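Long-range contacts in Bd0816 (Bdellovibrio bacteriovorus HD100, PDB 5CER), which probably acts as a serine-type D-Ala-D-Ala carboxypeptidase of the peptidase S13 family, trimming the peptide stems of peptidoglycan: residues M67-E72 with T97-L102; G122-Y127 with A219-W224; F249-G254 with I264-T269. The protein carries 2 engineered substitutions. All coordinates share one frame; numbering follows the deposited sequence.

Interaction 1 (M67-E72 with T97-L102); sequences MDLHVE and TKIENL
Asp68 and Asn101 lie side by side and point the same way, the carboxylate and amide planes only 17° apart. Asp68 has CG beside the backbone N and anti to the carbonyl carbon (chi1 -73°). This torsion brings the Asp68 carboxylate beside the backbone of Asn101, where OD1 accepts from Asn101 N at 3.0 Å. The donor reaches OD1 on its anti side and 33° out of the carboxylate plane. An aspartate suits the place because its short chain stops level with the partner backbone; OD1 also comes within 3.2 Å of Glu100 CB. The Glu100 chain bends at chi2 and leads its own, poorly ordered carboxylate away to a salt bridge with Arg177. Asp68 OD1 and Glu100 OE1 stay 5.9 Å apart, and the Arg177 charge probably offsets part of their repulsion.

The two strands run parallel and belong to the beta-alpha-beta unit of strand 67-72, helix 81-93 and strand 98-104. Met67 pairs with Ile99 but Leu69 pairs with Leu102, so the register slips by one residue and a beta bulge forms at Glu100, where the second strand turns a corner. Met67 uses both its backbone groups: N donates to Lys98 O at 3.1 Å, and O accepts from Glu100 N at 2.7 Å. Beyond the bulge, Leu69 N resumes the ladder with Asn101 O at 2.9 Å.

On the sheet face that carries Met67, Leu69, Ile99 and Leu102, the contact is made by the aliphatic side chains of the last three, while the Met67 chain leads away from the partner strand. Ile99 CG2, anti to its backbone N, touches Leu69 CB at 3.8 Å. Leu69 CD2 meets Leu102 CD1 tip to tip at 4.3 Å.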
loop_
_atom_site.group_PDB
_atom_site.type_symbol
_atom_site.label_atom_id
_atom_site.label_comp_id
_atom_site.label_asym_id
_atom_site.label_seq_id
_atom_site.Cartn_x
_atom_site.Cartn_y
_atom_site.Cartn_z
ATOM N N MET A 67 22.178 28.696 -15.910
ATOM C CA MET A 67 21.548 28.009 -17.019
ATOM C C MET A 67 20.071 28.415 -17.147
ATOM O O MET A 67 19.434 28.762 -16.169
ATOM C CB MET A 67 21.635 26.488 -16.813
ATOM C CG MET A 67 23.016 25.839 -16.912
ATOM S SD MET A 67 23.940 26.142 -18.427
ATOM C CE MET A 67 24.775 24.614 -18.782
ATOM N N ASP A 68 19.577 28.484 -18.372
ATOM C CA ASP A 68 18.157 28.319 -18.639
ATOM C C ASP A 68 17.936 26.804 -18.792
ATOM O O ASP A 68 18.827 26.077 -19.254
ATOM C CB ASP A 68 17.699 29.035 -19.915
ATOM C CG ASP A 68 17.634 30.582 -19.777
ATOM O OD1 ASP A 68 17.558 31.094 -18.658
ATOM O OD2 ASP A 68 17.679 31.273 -20.816
ATOM N N LEU A 69 16.753 26.354 -18.399
ATOM C CA LEU A 69 16.373 24.961 -18.467
ATOM C C LEU A 69 14.958 24.826 -19.088
ATOM O O LEU A 69 13.992 25.416 -18.596
ATOM C CB LEU A 69 16.370 24.366 -17.059
ATOM C CG LEU A 69 15.813 22.954 -16.855
ATOM C CD1 LEU A 69 16.363 21.961 -17.878
ATOM C CD2 LEU A 69 16.198 22.492 -15.464
ATOM N N HIS A 70 14.840 24.037 -20.152
ATOM C CA HIS A 70 13.532 23.595 -20.631
ATOM C C HIS A 70 13.396 22.094 -20.360
ATOM O O HIS A 70 14.228 21.302 -20.824
ATOM C CB HIS A 70 13.339 23.867 -22.130
ATOM C CG HIS A 70 12.020 23.390 -22.639
ATOM N ND1 HIS A 70 10.831 23.981 -22.272
ATOM C CD2 HIS A 70 11.692 22.349 -23.444
ATOM C CE1 HIS A 70 9.824 23.332 -22.833
ATOM N NE2 HIS A 70 10.318 22.350 -23.569
ATOM N N VAL A 71 12.343 21.707 -19.633
ATOM C CA VAL A 71 12.086 20.313 -19.330
ATOM C C VAL A 71 11.127 19.796 -20.364
ATOM O O VAL A 71 9.960 20.242 -20.446
ATOM C CB VAL A 71 11.459 20.146 -17.922
ATOM C CG1 VAL A 71 11.326 18.667 -17.560
ATOM C CG2 VAL A 71 12.290 20.893 -16.876
ATOM N N GLU A 72 11.608 18.833 -21.140
ATOM C CA GLU A 72 10.773 18.083 -22.054
ATOM C C GLU A 72 10.350 16.827 -21.296
ATOM O O GLU A 72 11.156 15.963 -21.029
ATOM C CB GLU A 72 11.534 17.733 -23.314
ATOM C CG GLU A 72 10.740 16.961 -24.348
ATOM C CD GLU A 72 11.595 16.462 -25.487
ATOM O OE1 GLU A 72 12.748 16.874 -25.578
ATOM O OE2 GLU A 72 11.115 15.654 -26.304
ATOM N N THR A 97 24.087 25.013 -10.471
ATOM C CA THR A 97 23.570 25.337 -9.168
ATOM C C THR A 97 22.445 26.405 -9.263
ATOM O O THR A 97 21.641 26.582 -8.326
ATOM C CB THR A 97 24.826 25.718 -8.333
ATOM O OG1 THR A 97 24.914 24.956 -7.130
ATOM C CG2 THR A 97 25.036 27.222 -8.100
ATOM N N LYS A 98 22.342 27.076 -10.402
ATOM C CA LYS A 98 21.438 28.217 -10.592
ATOM C C LYS A 98 20.746 28.132 -11.933
ATOM O O LYS A 98 21.416 27.977 -12.948
ATOM C CB LYS A 98 22.252 29.528 -10.517
ATOM C CG LYS A 98 22.698 29.888 -9.110
ATOM C CD LYS A 98 23.341 31.277 -9.013
ATOM C CE LYS A 98 24.181 31.371 -7.777
ATOM N NZ LYS A 98 24.363 32.751 -7.256
ATOM N N ILE A 99 19.421 28.221 -11.920
ATOM C CA ILE A 99 18.633 28.268 -13.128
ATOM C C ILE A 99 17.984 29.641 -13.253
ATOM O O ILE A 99 17.288 30.073 -12.336
ATOM C CB ILE A 99 17.489 27.236 -13.161
ATOM C CG1 ILE A 99 17.906 25.850 -12.626
ATOM C CG2 ILE A 99 16.824 27.200 -14.554
ATOM C CD1 ILE A 99 18.894 25.037 -13.418
ATOM N N GLU A 100 18.190 30.328 -14.379
ATOM C CA GLU A 100 17.475 31.596 -14.641
ATOM C C GLU A 100 16.016 31.315 -15.006
ATOM O O GLU A 100 15.134 31.506 -14.175
ATOM C CB GLU A 100 18.132 32.397 -15.759
ATOM C CG GLU A 100 19.324 33.241 -15.356
ATOM C CD GLU A 100 19.031 34.191 -14.217
ATOM O OE1 GLU A 100 18.189 35.075 -14.408
ATOM O OE2 GLU A 100 19.695 34.087 -13.163
ATOM N N ASN A 101 15.787 30.848 -16.235
ATOM C CA ASN A 101 14.454 30.582 -16.762
ATOM C C ASN A 101 14.243 29.084 -16.855
ATOM O O ASN A 101 14.910 28.392 -17.635
ATOM C CB ASN A 101 14.281 31.150 -18.171
ATOM C CG ASN A 101 14.268 32.650 -18.225
ATOM O OD1 ASN A 101 14.660 33.239 -19.246
ATOM N ND2 ASN A 101 13.897 33.279 -17.150
ATOM N N LEU A 102 13.304 28.604 -16.046
ATOM C CA LEU A 102 12.919 27.229 -16.047
ATOM C C LEU A 102 11.554 27.168 -16.754
ATOM O O LEU A 102 10.548 27.623 -16.231
ATOM C CB LEU A 102 12.869 26.704 -14.610
ATOM C CG LEU A 102 12.947 25.185 -14.373
ATOM C CD1 LEU A 102 13.439 24.662 -13.015
ATOM C CD2 LEU A 102 11.552 24.750 -14.581
#

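Interaction 2 (G122-Y127 with A219-W224); sequences GVTPRY and ADNLYW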
loop_
_atom_site.group_PDB
_atom_site.type_symbol
_atom_site.label_atom_id
_atom_site.label_comp_id
_atom_site.label_asym_id
_atom_site.label_seq_id
_atom_site.Cartn_x
_atom_site.Cartn_y
_atom_site.Cartn_z
ATOM N N GLY A 122 -5.203 9.352 -1.352
ATOM C CA GLY A 122 -6.142 10.430 -1.700
ATOM C C GLY A 122 -6.760 10.241 -3.074
ATOM O O GLY A 122 -6.406 9.344 -3.798
ATOM N N VAL A 123 -7.671 11.129 -3.410
ATOM C CA VAL A 123 -8.209 11.183 -4.749
ATOM C C VAL A 123 -7.175 11.880 -5.548
ATOM O O VAL A 123 -6.749 12.994 -5.187
ATOM C CB VAL A 123 -9.548 11.969 -4.800
ATOM C CG1 VAL A 123 -10.014 12.172 -6.229
ATOM C CG2 VAL A 123 -10.610 11.258 -3.977
ATOM N N THR A 124 -6.742 11.250 -6.616
ATOM C CA THR A 124 -5.699 11.835 -7.443
ATOM C C THR A 124 -6.240 13.080 -8.172
ATOM O O THR A 124 -7.303 13.009 -8.804
ATOM C CB THR A 124 -5.160 10.823 -8.448
ATOM O OG1 THR A 124 -4.604 9.738 -7.731
ATOM C CG2 THR A 124 -4.070 11.441 -9.335
ATOM N N PRO A 125 -5.515 14.223 -8.070
ATOM C CA PRO A 125 -5.922 15.420 -8.827
ATOM C C PRO A 125 -6.008 15.151 -10.318
ATOM O O PRO A 125 -5.139 14.504 -10.866
ATOM C CB PRO A 125 -4.830 16.430 -8.526
ATOM C CG PRO A 125 -4.319 16.017 -7.194
ATOM C CD PRO A 125 -4.334 14.511 -7.255
ATOM N N ARG A 126 -7.131 15.554 -10.899
ATOM C CA ARG A 126 -7.371 15.381 -12.298
ATOM C C ARG A 126 -7.480 16.727 -12.927
ATOM O O ARG A 126 -8.410 17.488 -12.615
ATOM C CB ARG A 126 -8.638 14.591 -12.535
ATOM C CG ARG A 126 -8.853 14.365 -14.013
ATOM C CD ARG A 126 -9.560 13.051 -14.322
ATOM N NE ARG A 126 -10.985 13.117 -14.042
ATOM C CZ ARG A 126 -11.855 12.142 -14.314
ATOM N NH1 ARG A 126 -11.445 11.018 -14.910
ATOM N NH2 ARG A 126 -13.140 12.296 -14.002
ATOM N N TYR A 127 -6.554 17.022 -13.836
ATOM C CA TYR A 127 -6.530 18.310 -14.515
ATOM C C TYR A 127 -7.350 18.238 -15.798
ATOM O O TYR A 127 -7.017 17.496 -16.697
ATOM C CB TYR A 127 -5.068 18.758 -14.762
ATOM C CG TYR A 127 -4.291 18.751 -13.466
ATOM C CD1 TYR A 127 -4.528 19.744 -12.477
ATOM C CD2 TYR A 127 -3.395 17.747 -13.189
ATOM C CE1 TYR A 127 -3.852 19.721 -11.272
ATOM C CE2 TYR A 127 -2.708 17.728 -11.995
ATOM C CZ TYR A 127 -2.949 18.700 -11.033
ATOM O OH TYR A 127 -2.260 18.670 -9.848
ATOM N N ALA A 219 -0.844 4.970 -9.864
ATOM C CA ALA A 219 -1.827 4.118 -10.630
ATOM C C ALA A 219 -2.765 4.953 -11.526
ATOM O O ALA A 219 -2.972 4.619 -12.666
ATOM C CB ALA A 219 -2.658 3.264 -9.682
ATOM N N ASP A 220 -3.276 6.071 -10.996
ATOM C CA ASP A 220 -4.209 6.885 -11.743
ATOM C C ASP A 220 -3.565 7.572 -12.914
ATOM O O ASP A 220 -4.193 7.743 -13.939
ATOM C CB ASP A 220 -4.903 7.915 -10.837
ATOM C CG ASP A 220 -5.906 7.259 -9.845
ATOM O OD1 ASP A 220 -6.520 6.229 -10.204
ATOM O OD2 ASP A 220 -6.097 7.843 -8.780
ATOM N N ASN A 221 -2.325 8.020 -12.740
ATOM C CA ASN A 221 -1.576 8.685 -13.814
ATOM C C ASN A 221 -1.115 7.708 -14.884
ATOM O O ASN A 221 -1.083 8.069 -16.075
ATOM C CB ASN A 221 -0.410 9.529 -13.244
ATOM C CG ASN A 221 -0.845 10.922 -12.821
ATOM O OD1 ASN A 221 -1.016 11.794 -13.674
ATOM N ND2 ASN A 221 -1.044 11.131 -11.539
ATOM N N LEU A 222 -0.763 6.474 -14.489
ATOM C CA LEU A 222 -0.497 5.403 -15.485
ATOM C C LEU A 222 -1.720 5.218 -16.372
ATOM O O LEU A 222 -1.592 5.215 -17.609
ATOM C CB LEU A 222 -0.122 4.071 -14.828
ATOM C CG LEU A 222 1.340 4.003 -14.399
ATOM C CD1 LEU A 222 1.583 2.825 -13.470
ATOM C CD2 LEU A 222 2.259 3.959 -15.593
ATOM N N TYR A 223 -2.901 5.110 -15.736
ATOM C CA TYR A 223 -4.159 4.923 -16.446
ATOM C C TYR A 223 -4.389 6.035 -17.497
ATOM O O TYR A 223 -4.651 5.740 -18.669
ATOM C CB TYR A 223 -5.289 4.839 -15.410
ATOM C CG TYR A 223 -6.693 4.535 -15.894
ATOM C CD1 TYR A 223 -7.142 3.241 -15.992
ATOM C CD2 TYR A 223 -7.604 5.561 -16.165
ATOM C CE1 TYR A 223 -8.443 2.965 -16.390
ATOM C CE2 TYR A 223 -8.911 5.285 -16.554
ATOM C CZ TYR A 223 -9.326 3.987 -16.672
ATOM O OH TYR A 223 -10.609 3.689 -17.075
ATOM N N TRP A 224 -4.228 7.295 -17.098
ATOM C CA TRP A 224 -4.355 8.431 -18.054
ATOM C C TRP A 224 -3.271 8.386 -19.113
ATOM O O TRP A 224 -3.577 8.545 -20.278
ATOM C CB TRP A 224 -4.375 9.833 -17.377
ATOM C CG TRP A 224 -5.462 9.968 -16.397
ATOM C CD1 TRP A 224 -6.731 9.508 -16.517
ATOM C CD2 TRP A 224 -5.384 10.564 -15.134
ATOM N NE1 TRP A 224 -7.447 9.773 -15.407
ATOM C CE2 TRP A 224 -6.646 10.438 -14.535
ATOM C CE3 TRP A 224 -4.375 11.236 -14.444
ATOM C CZ2 TRP A 224 -6.936 10.948 -13.261
ATOM C CZ3 TRP A 224 -4.661 11.748 -13.171
ATOM C CH2 TRP A 224 -5.928 11.590 -12.594
HETATM O O HOH W 1 -7.948 8.575 -6.866
#
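Thr124 and Asp220 make the polar part of this contact, their side chains sliding past each other in opposite directions. Thr124 OG1 donates to Asp220 OD2 at 2.6 Å, on the anti lone pair of the carboxylate oxygen. The hydroxyl is placed by its torsion, beside the backbone N and anti to the carbonyl carbon (chi1 -61°). A water completes a small ring: it accepts from Thr124 N at 2.9 Å and donates to Asp220 OD2 at 2.8 Å. The other oxygen, OD1, is bonded to Ser253 OG. Threonine serves two purposes here, since its methyl joins the packing against the indole.

That packing centres on Trp224, a single turn further along the helix. Thr124 CG2 comes obliquely to Trp224 CH2 at 3.8 Å, and the carbonyl oxygen Pro125 O approaches the same CH2 at 3.5 Å as a van der Waals neighbour. The methylenes of Arg126 cross the indole at about a right angle, with CD 3.5 Å from Trp224 CZ2; its poorly ordered guanidinium makes a long, weak ion pair with Glu257.

Helix 216-225 starts at Asn216, by sequence probably the asparagine of the Ser-x-Asn motif of penicillin-recognising enzymes, which bonds to Gly122 O. The loop runs between strand 98-104 and helix 130-145, on which Tyr127 packs, while Ala219 and Leu222 rest against helix 203-213.

Interaction 3 (F249-G254 with I264-T269); sequences FHNGSG and IYNEAT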
loop_
_atom_site.group_PDB
_atom_site.type_symbol
_atom_site.label_atom_id
_atom_site.label_comp_id
_atom_site.label_asym_id
_atom_site.label_seq_id
_atom_site.Cartn_x
_atom_site.Cartn_y
_atom_site.Cartn_z
ATOM N N PHE A 249 -13.994 -0.002 -15.572
ATOM C CA PHE A 249 -13.018 0.841 -14.927
ATOM C C PHE A 249 -13.350 2.315 -15.134
ATOM O O PHE A 249 -13.840 2.726 -16.198
ATOM C CB PHE A 249 -11.572 0.546 -15.437
ATOM C CG PHE A 249 -10.786 -0.414 -14.589
ATOM C CD1 PHE A 249 -11.377 -1.528 -14.007
ATOM C CD2 PHE A 249 -9.417 -0.251 -14.433
ATOM C CE1 PHE A 249 -10.640 -2.410 -13.250
ATOM C CE2 PHE A 249 -8.677 -1.152 -13.649
ATOM C CZ PHE A 249 -9.298 -2.225 -13.065
ATOM N N HIS A 250 -13.019 3.102 -14.112
ATOM C CA HIS A 250 -13.036 4.567 -14.137
ATOM C C HIS A 250 -11.677 5.162 -13.870
ATOM O O HIS A 250 -11.445 6.309 -14.202
ATOM C CB HIS A 250 -13.984 5.053 -13.067
ATOM C CG HIS A 250 -15.349 4.453 -13.142
ATOM N ND1 HIS A 250 -15.695 3.272 -12.509
ATOM C CD2 HIS A 250 -16.468 4.899 -13.732
ATOM C CE1 HIS A 250 -16.965 3.013 -12.719
ATOM N NE2 HIS A 250 -17.457 3.988 -13.456
ATOM N N ASN A 251 -10.762 4.426 -13.237
ATOM C CA ASN A 251 -9.429 4.951 -12.906
ATOM C C ASN A 251 -8.433 3.797 -12.706
ATOM O O ASN A 251 -8.816 2.634 -12.839
ATOM C CB ASN A 251 -9.512 5.780 -11.658
ATOM C CG ASN A 251 -10.028 4.986 -10.459
ATOM O OD1 ASN A 251 -9.755 3.779 -10.303
ATOM N ND2 ASN A 251 -10.707 5.659 -9.589
ATOM N N GLY A 252 -7.156 4.115 -12.500
ATOM C CA GLY A 252 -6.121 3.086 -12.370
ATOM C C GLY A 252 -5.980 2.511 -10.960
ATOM O O GLY A 252 -5.444 1.423 -10.791
ATOM N N SER A 253 -6.467 3.251 -9.974
ATOM C CA SER A 253 -6.235 2.950 -8.577
ATOM C C SER A 253 -7.237 1.967 -7.899
ATOM O O SER A 253 -6.905 1.348 -6.907
ATOM C CB SER A 253 -6.246 4.297 -7.803
ATOM O OG SER A 253 -7.504 4.957 -7.943
ATOM N N GLY A 254 -8.484 1.960 -8.382
ATOM C CA GLY A 254 -9.605 1.331 -7.707
ATOM C C GLY A 254 -10.290 2.225 -6.682
ATOM O O GLY A 254 -11.230 1.822 -6.007
ATOM N N ILE A 264 -18.622 5.219 -6.389
ATOM C CA ILE A 264 -18.455 4.573 -7.695
ATOM C C ILE A 264 -17.090 3.916 -7.653
ATOM O O ILE A 264 -16.071 4.591 -7.459
ATOM C CB ILE A 264 -18.536 5.622 -8.844
ATOM C CG1 ILE A 264 -19.922 6.282 -8.825
ATOM C CG2 ILE A 264 -18.264 5.012 -10.230
ATOM C CD1 ILE A 264 -19.929 7.691 -9.433
ATOM N N TYR A 265 -17.069 2.642 -7.985
ATOM C CA TYR A 265 -15.867 1.848 -7.913
ATOM C C TYR A 265 -15.580 1.069 -9.221
ATOM O O TYR A 265 -16.494 0.618 -9.884
ATOM C CB TYR A 265 -16.064 0.833 -6.831
ATOM C CG TYR A 265 -16.232 1.380 -5.440
ATOM C CD1 TYR A 265 -15.215 2.173 -4.855
ATOM C CD2 TYR A 265 -17.345 1.048 -4.658
ATOM C CE1 TYR A 265 -15.332 2.650 -3.556
ATOM C CE2 TYR A 265 -17.446 1.479 -3.351
ATOM C CZ TYR A 265 -16.436 2.280 -2.799
ATOM O OH TYR A 265 -16.544 2.732 -1.476
ATOM N N ASN A 266 -14.298 0.842 -9.522
ATOM C CA ASN A 266 -13.908 -0.142 -10.518
ATOM C C ASN A 266 -14.474 -1.468 -10.077
ATOM O O ASN A 266 -14.371 -1.840 -8.879
ATOM C CB ASN A 266 -12.388 -0.273 -10.629
ATOM C CG ASN A 266 -11.711 0.945 -11.223
ATOM O OD1 ASN A 266 -12.349 1.858 -11.799
ATOM N ND2 ASN A 266 -10.392 0.986 -11.091
ATOM N N GLU A 267 -15.058 -2.190 -11.019
ATOM C CA GLU A 267 -15.646 -3.522 -10.753
ATOM C C GLU A 267 -15.160 -4.543 -11.761
ATOM O O GLU A 267 -14.984 -4.230 -12.948
ATOM C CB GLU A 267 -17.132 -3.485 -10.939
ATOM C CG GLU A 267 -17.901 -2.709 -9.902
ATOM C CD GLU A 267 -19.406 -2.800 -10.129
ATOM O OE1 GLU A 267 -19.874 -3.016 -11.288
ATOM O OE2 GLU A 267 -20.113 -2.658 -9.119
ATOM N N ALA A 268 -14.921 -5.750 -11.293
ATOM C CA ALA A 268 -14.734 -6.850 -12.210
ATOM C C ALA A 268 -15.173 -8.150 -11.541
ATOM O O ALA A 268 -15.377 -8.189 -10.333
ATOM C CB ALA A 268 -13.288 -6.935 -12.684
ATOM N N THR A 269 -15.295 -9.198 -12.335
ATOM C CA THR A 269 -15.586 -10.530 -11.806
ATOM C C THR A 269 -14.333 -11.190 -11.282
ATOM O O THR A 269 -13.209 -10.826 -11.646
ATOM C CB THR A 269 -16.102 -11.467 -12.879
ATOM O OG1 THR A 269 -15.033 -11.798 -13.773
ATOM C CG2 THR A 269 -17.263 -10.823 -13.625
HETATM O O HOH W 2 -12.436 -0.446 -7.069
#
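Phe249 carries the amide of Asn266 flat on one face of its ring, the two planes only 7° apart. Asn266 ND2 sits over the ring centre, 3.6 Å above the plane, while Asn266 CB makes a CH-pi contact toward CD1 and CE1. His250 is met differently. Over one face of the imidazole comes the Ile264 methyl CG2, 3.4 Å from His250 CE1, a CH-pi contact. At the edge, near the ring plane, lie Asn266 OD1 and Tyr265 O. The imidazole is nearly coplanar with the Asn266 amide; Phe249 thus meets the amide on a face and His250 beside it in its plane.

That amide ties its own segment to the main chain of the 249-254 loop, and asparagine suits the task by offering a donor and an acceptor at one tip. Asn266 OD1 takes a nearly straight bond from His250 N (2.7 Å, 176° at the hydrogen) and a weak one from Asn251 N. Asn266 ND2 gives to Asn251 O at 2.9 Å, meeting that oxygen from above its carbonyl plane; it also has a weak bond to Asn251 OD1 and a partner in Ser35 OG.

Asn251 holds CG in the crowded position between the backbone N and the carbonyl carbon (chi1 59°), which turns OD1 inward to accept from Gly254 N at 2.9 Å. This closes an Asx motif. Gly254 has a positive phi, where a CB would be jammed against the preceding carbonyl oxygen. A water donates to Gly254 O and Asn266 O, tying the end of the turn to the other segment.

The Asn-Gly-Ser-Gly turn thus formed lies against the start of helix 35-47, where Ser253 O accepts from Lys36 NZ; by sequence, Lys36 probably corresponds to the lysine of the Ser-x-x-Lys motif of penicillin-recognising enzymes.

How the interactions relate
Interactions 2 and 3 are neighbours, their centres 13 Å apart, and Asp220 of interaction 2 is the main link to interaction 3: its OD1 lies 3.0 Å from Ser253 N, a probable hydrogen bond. Helix 216-225 is thereby held between the 122-127 and 249-254 loops. Asn216, at its start, touches Ser253, and Lys36 lies beside the same turn. By sequence the first is probably the Ser-x-Asn asparagine and the second the Ser-x-x-Lys lysine, which is consistent with both contacts flanking the active-site region expected for the family. Interaction 1 is remote, in a separate mixed sheet: its centre is about 27 Å from that of interaction 2 and 40 Å from that of interaction 3.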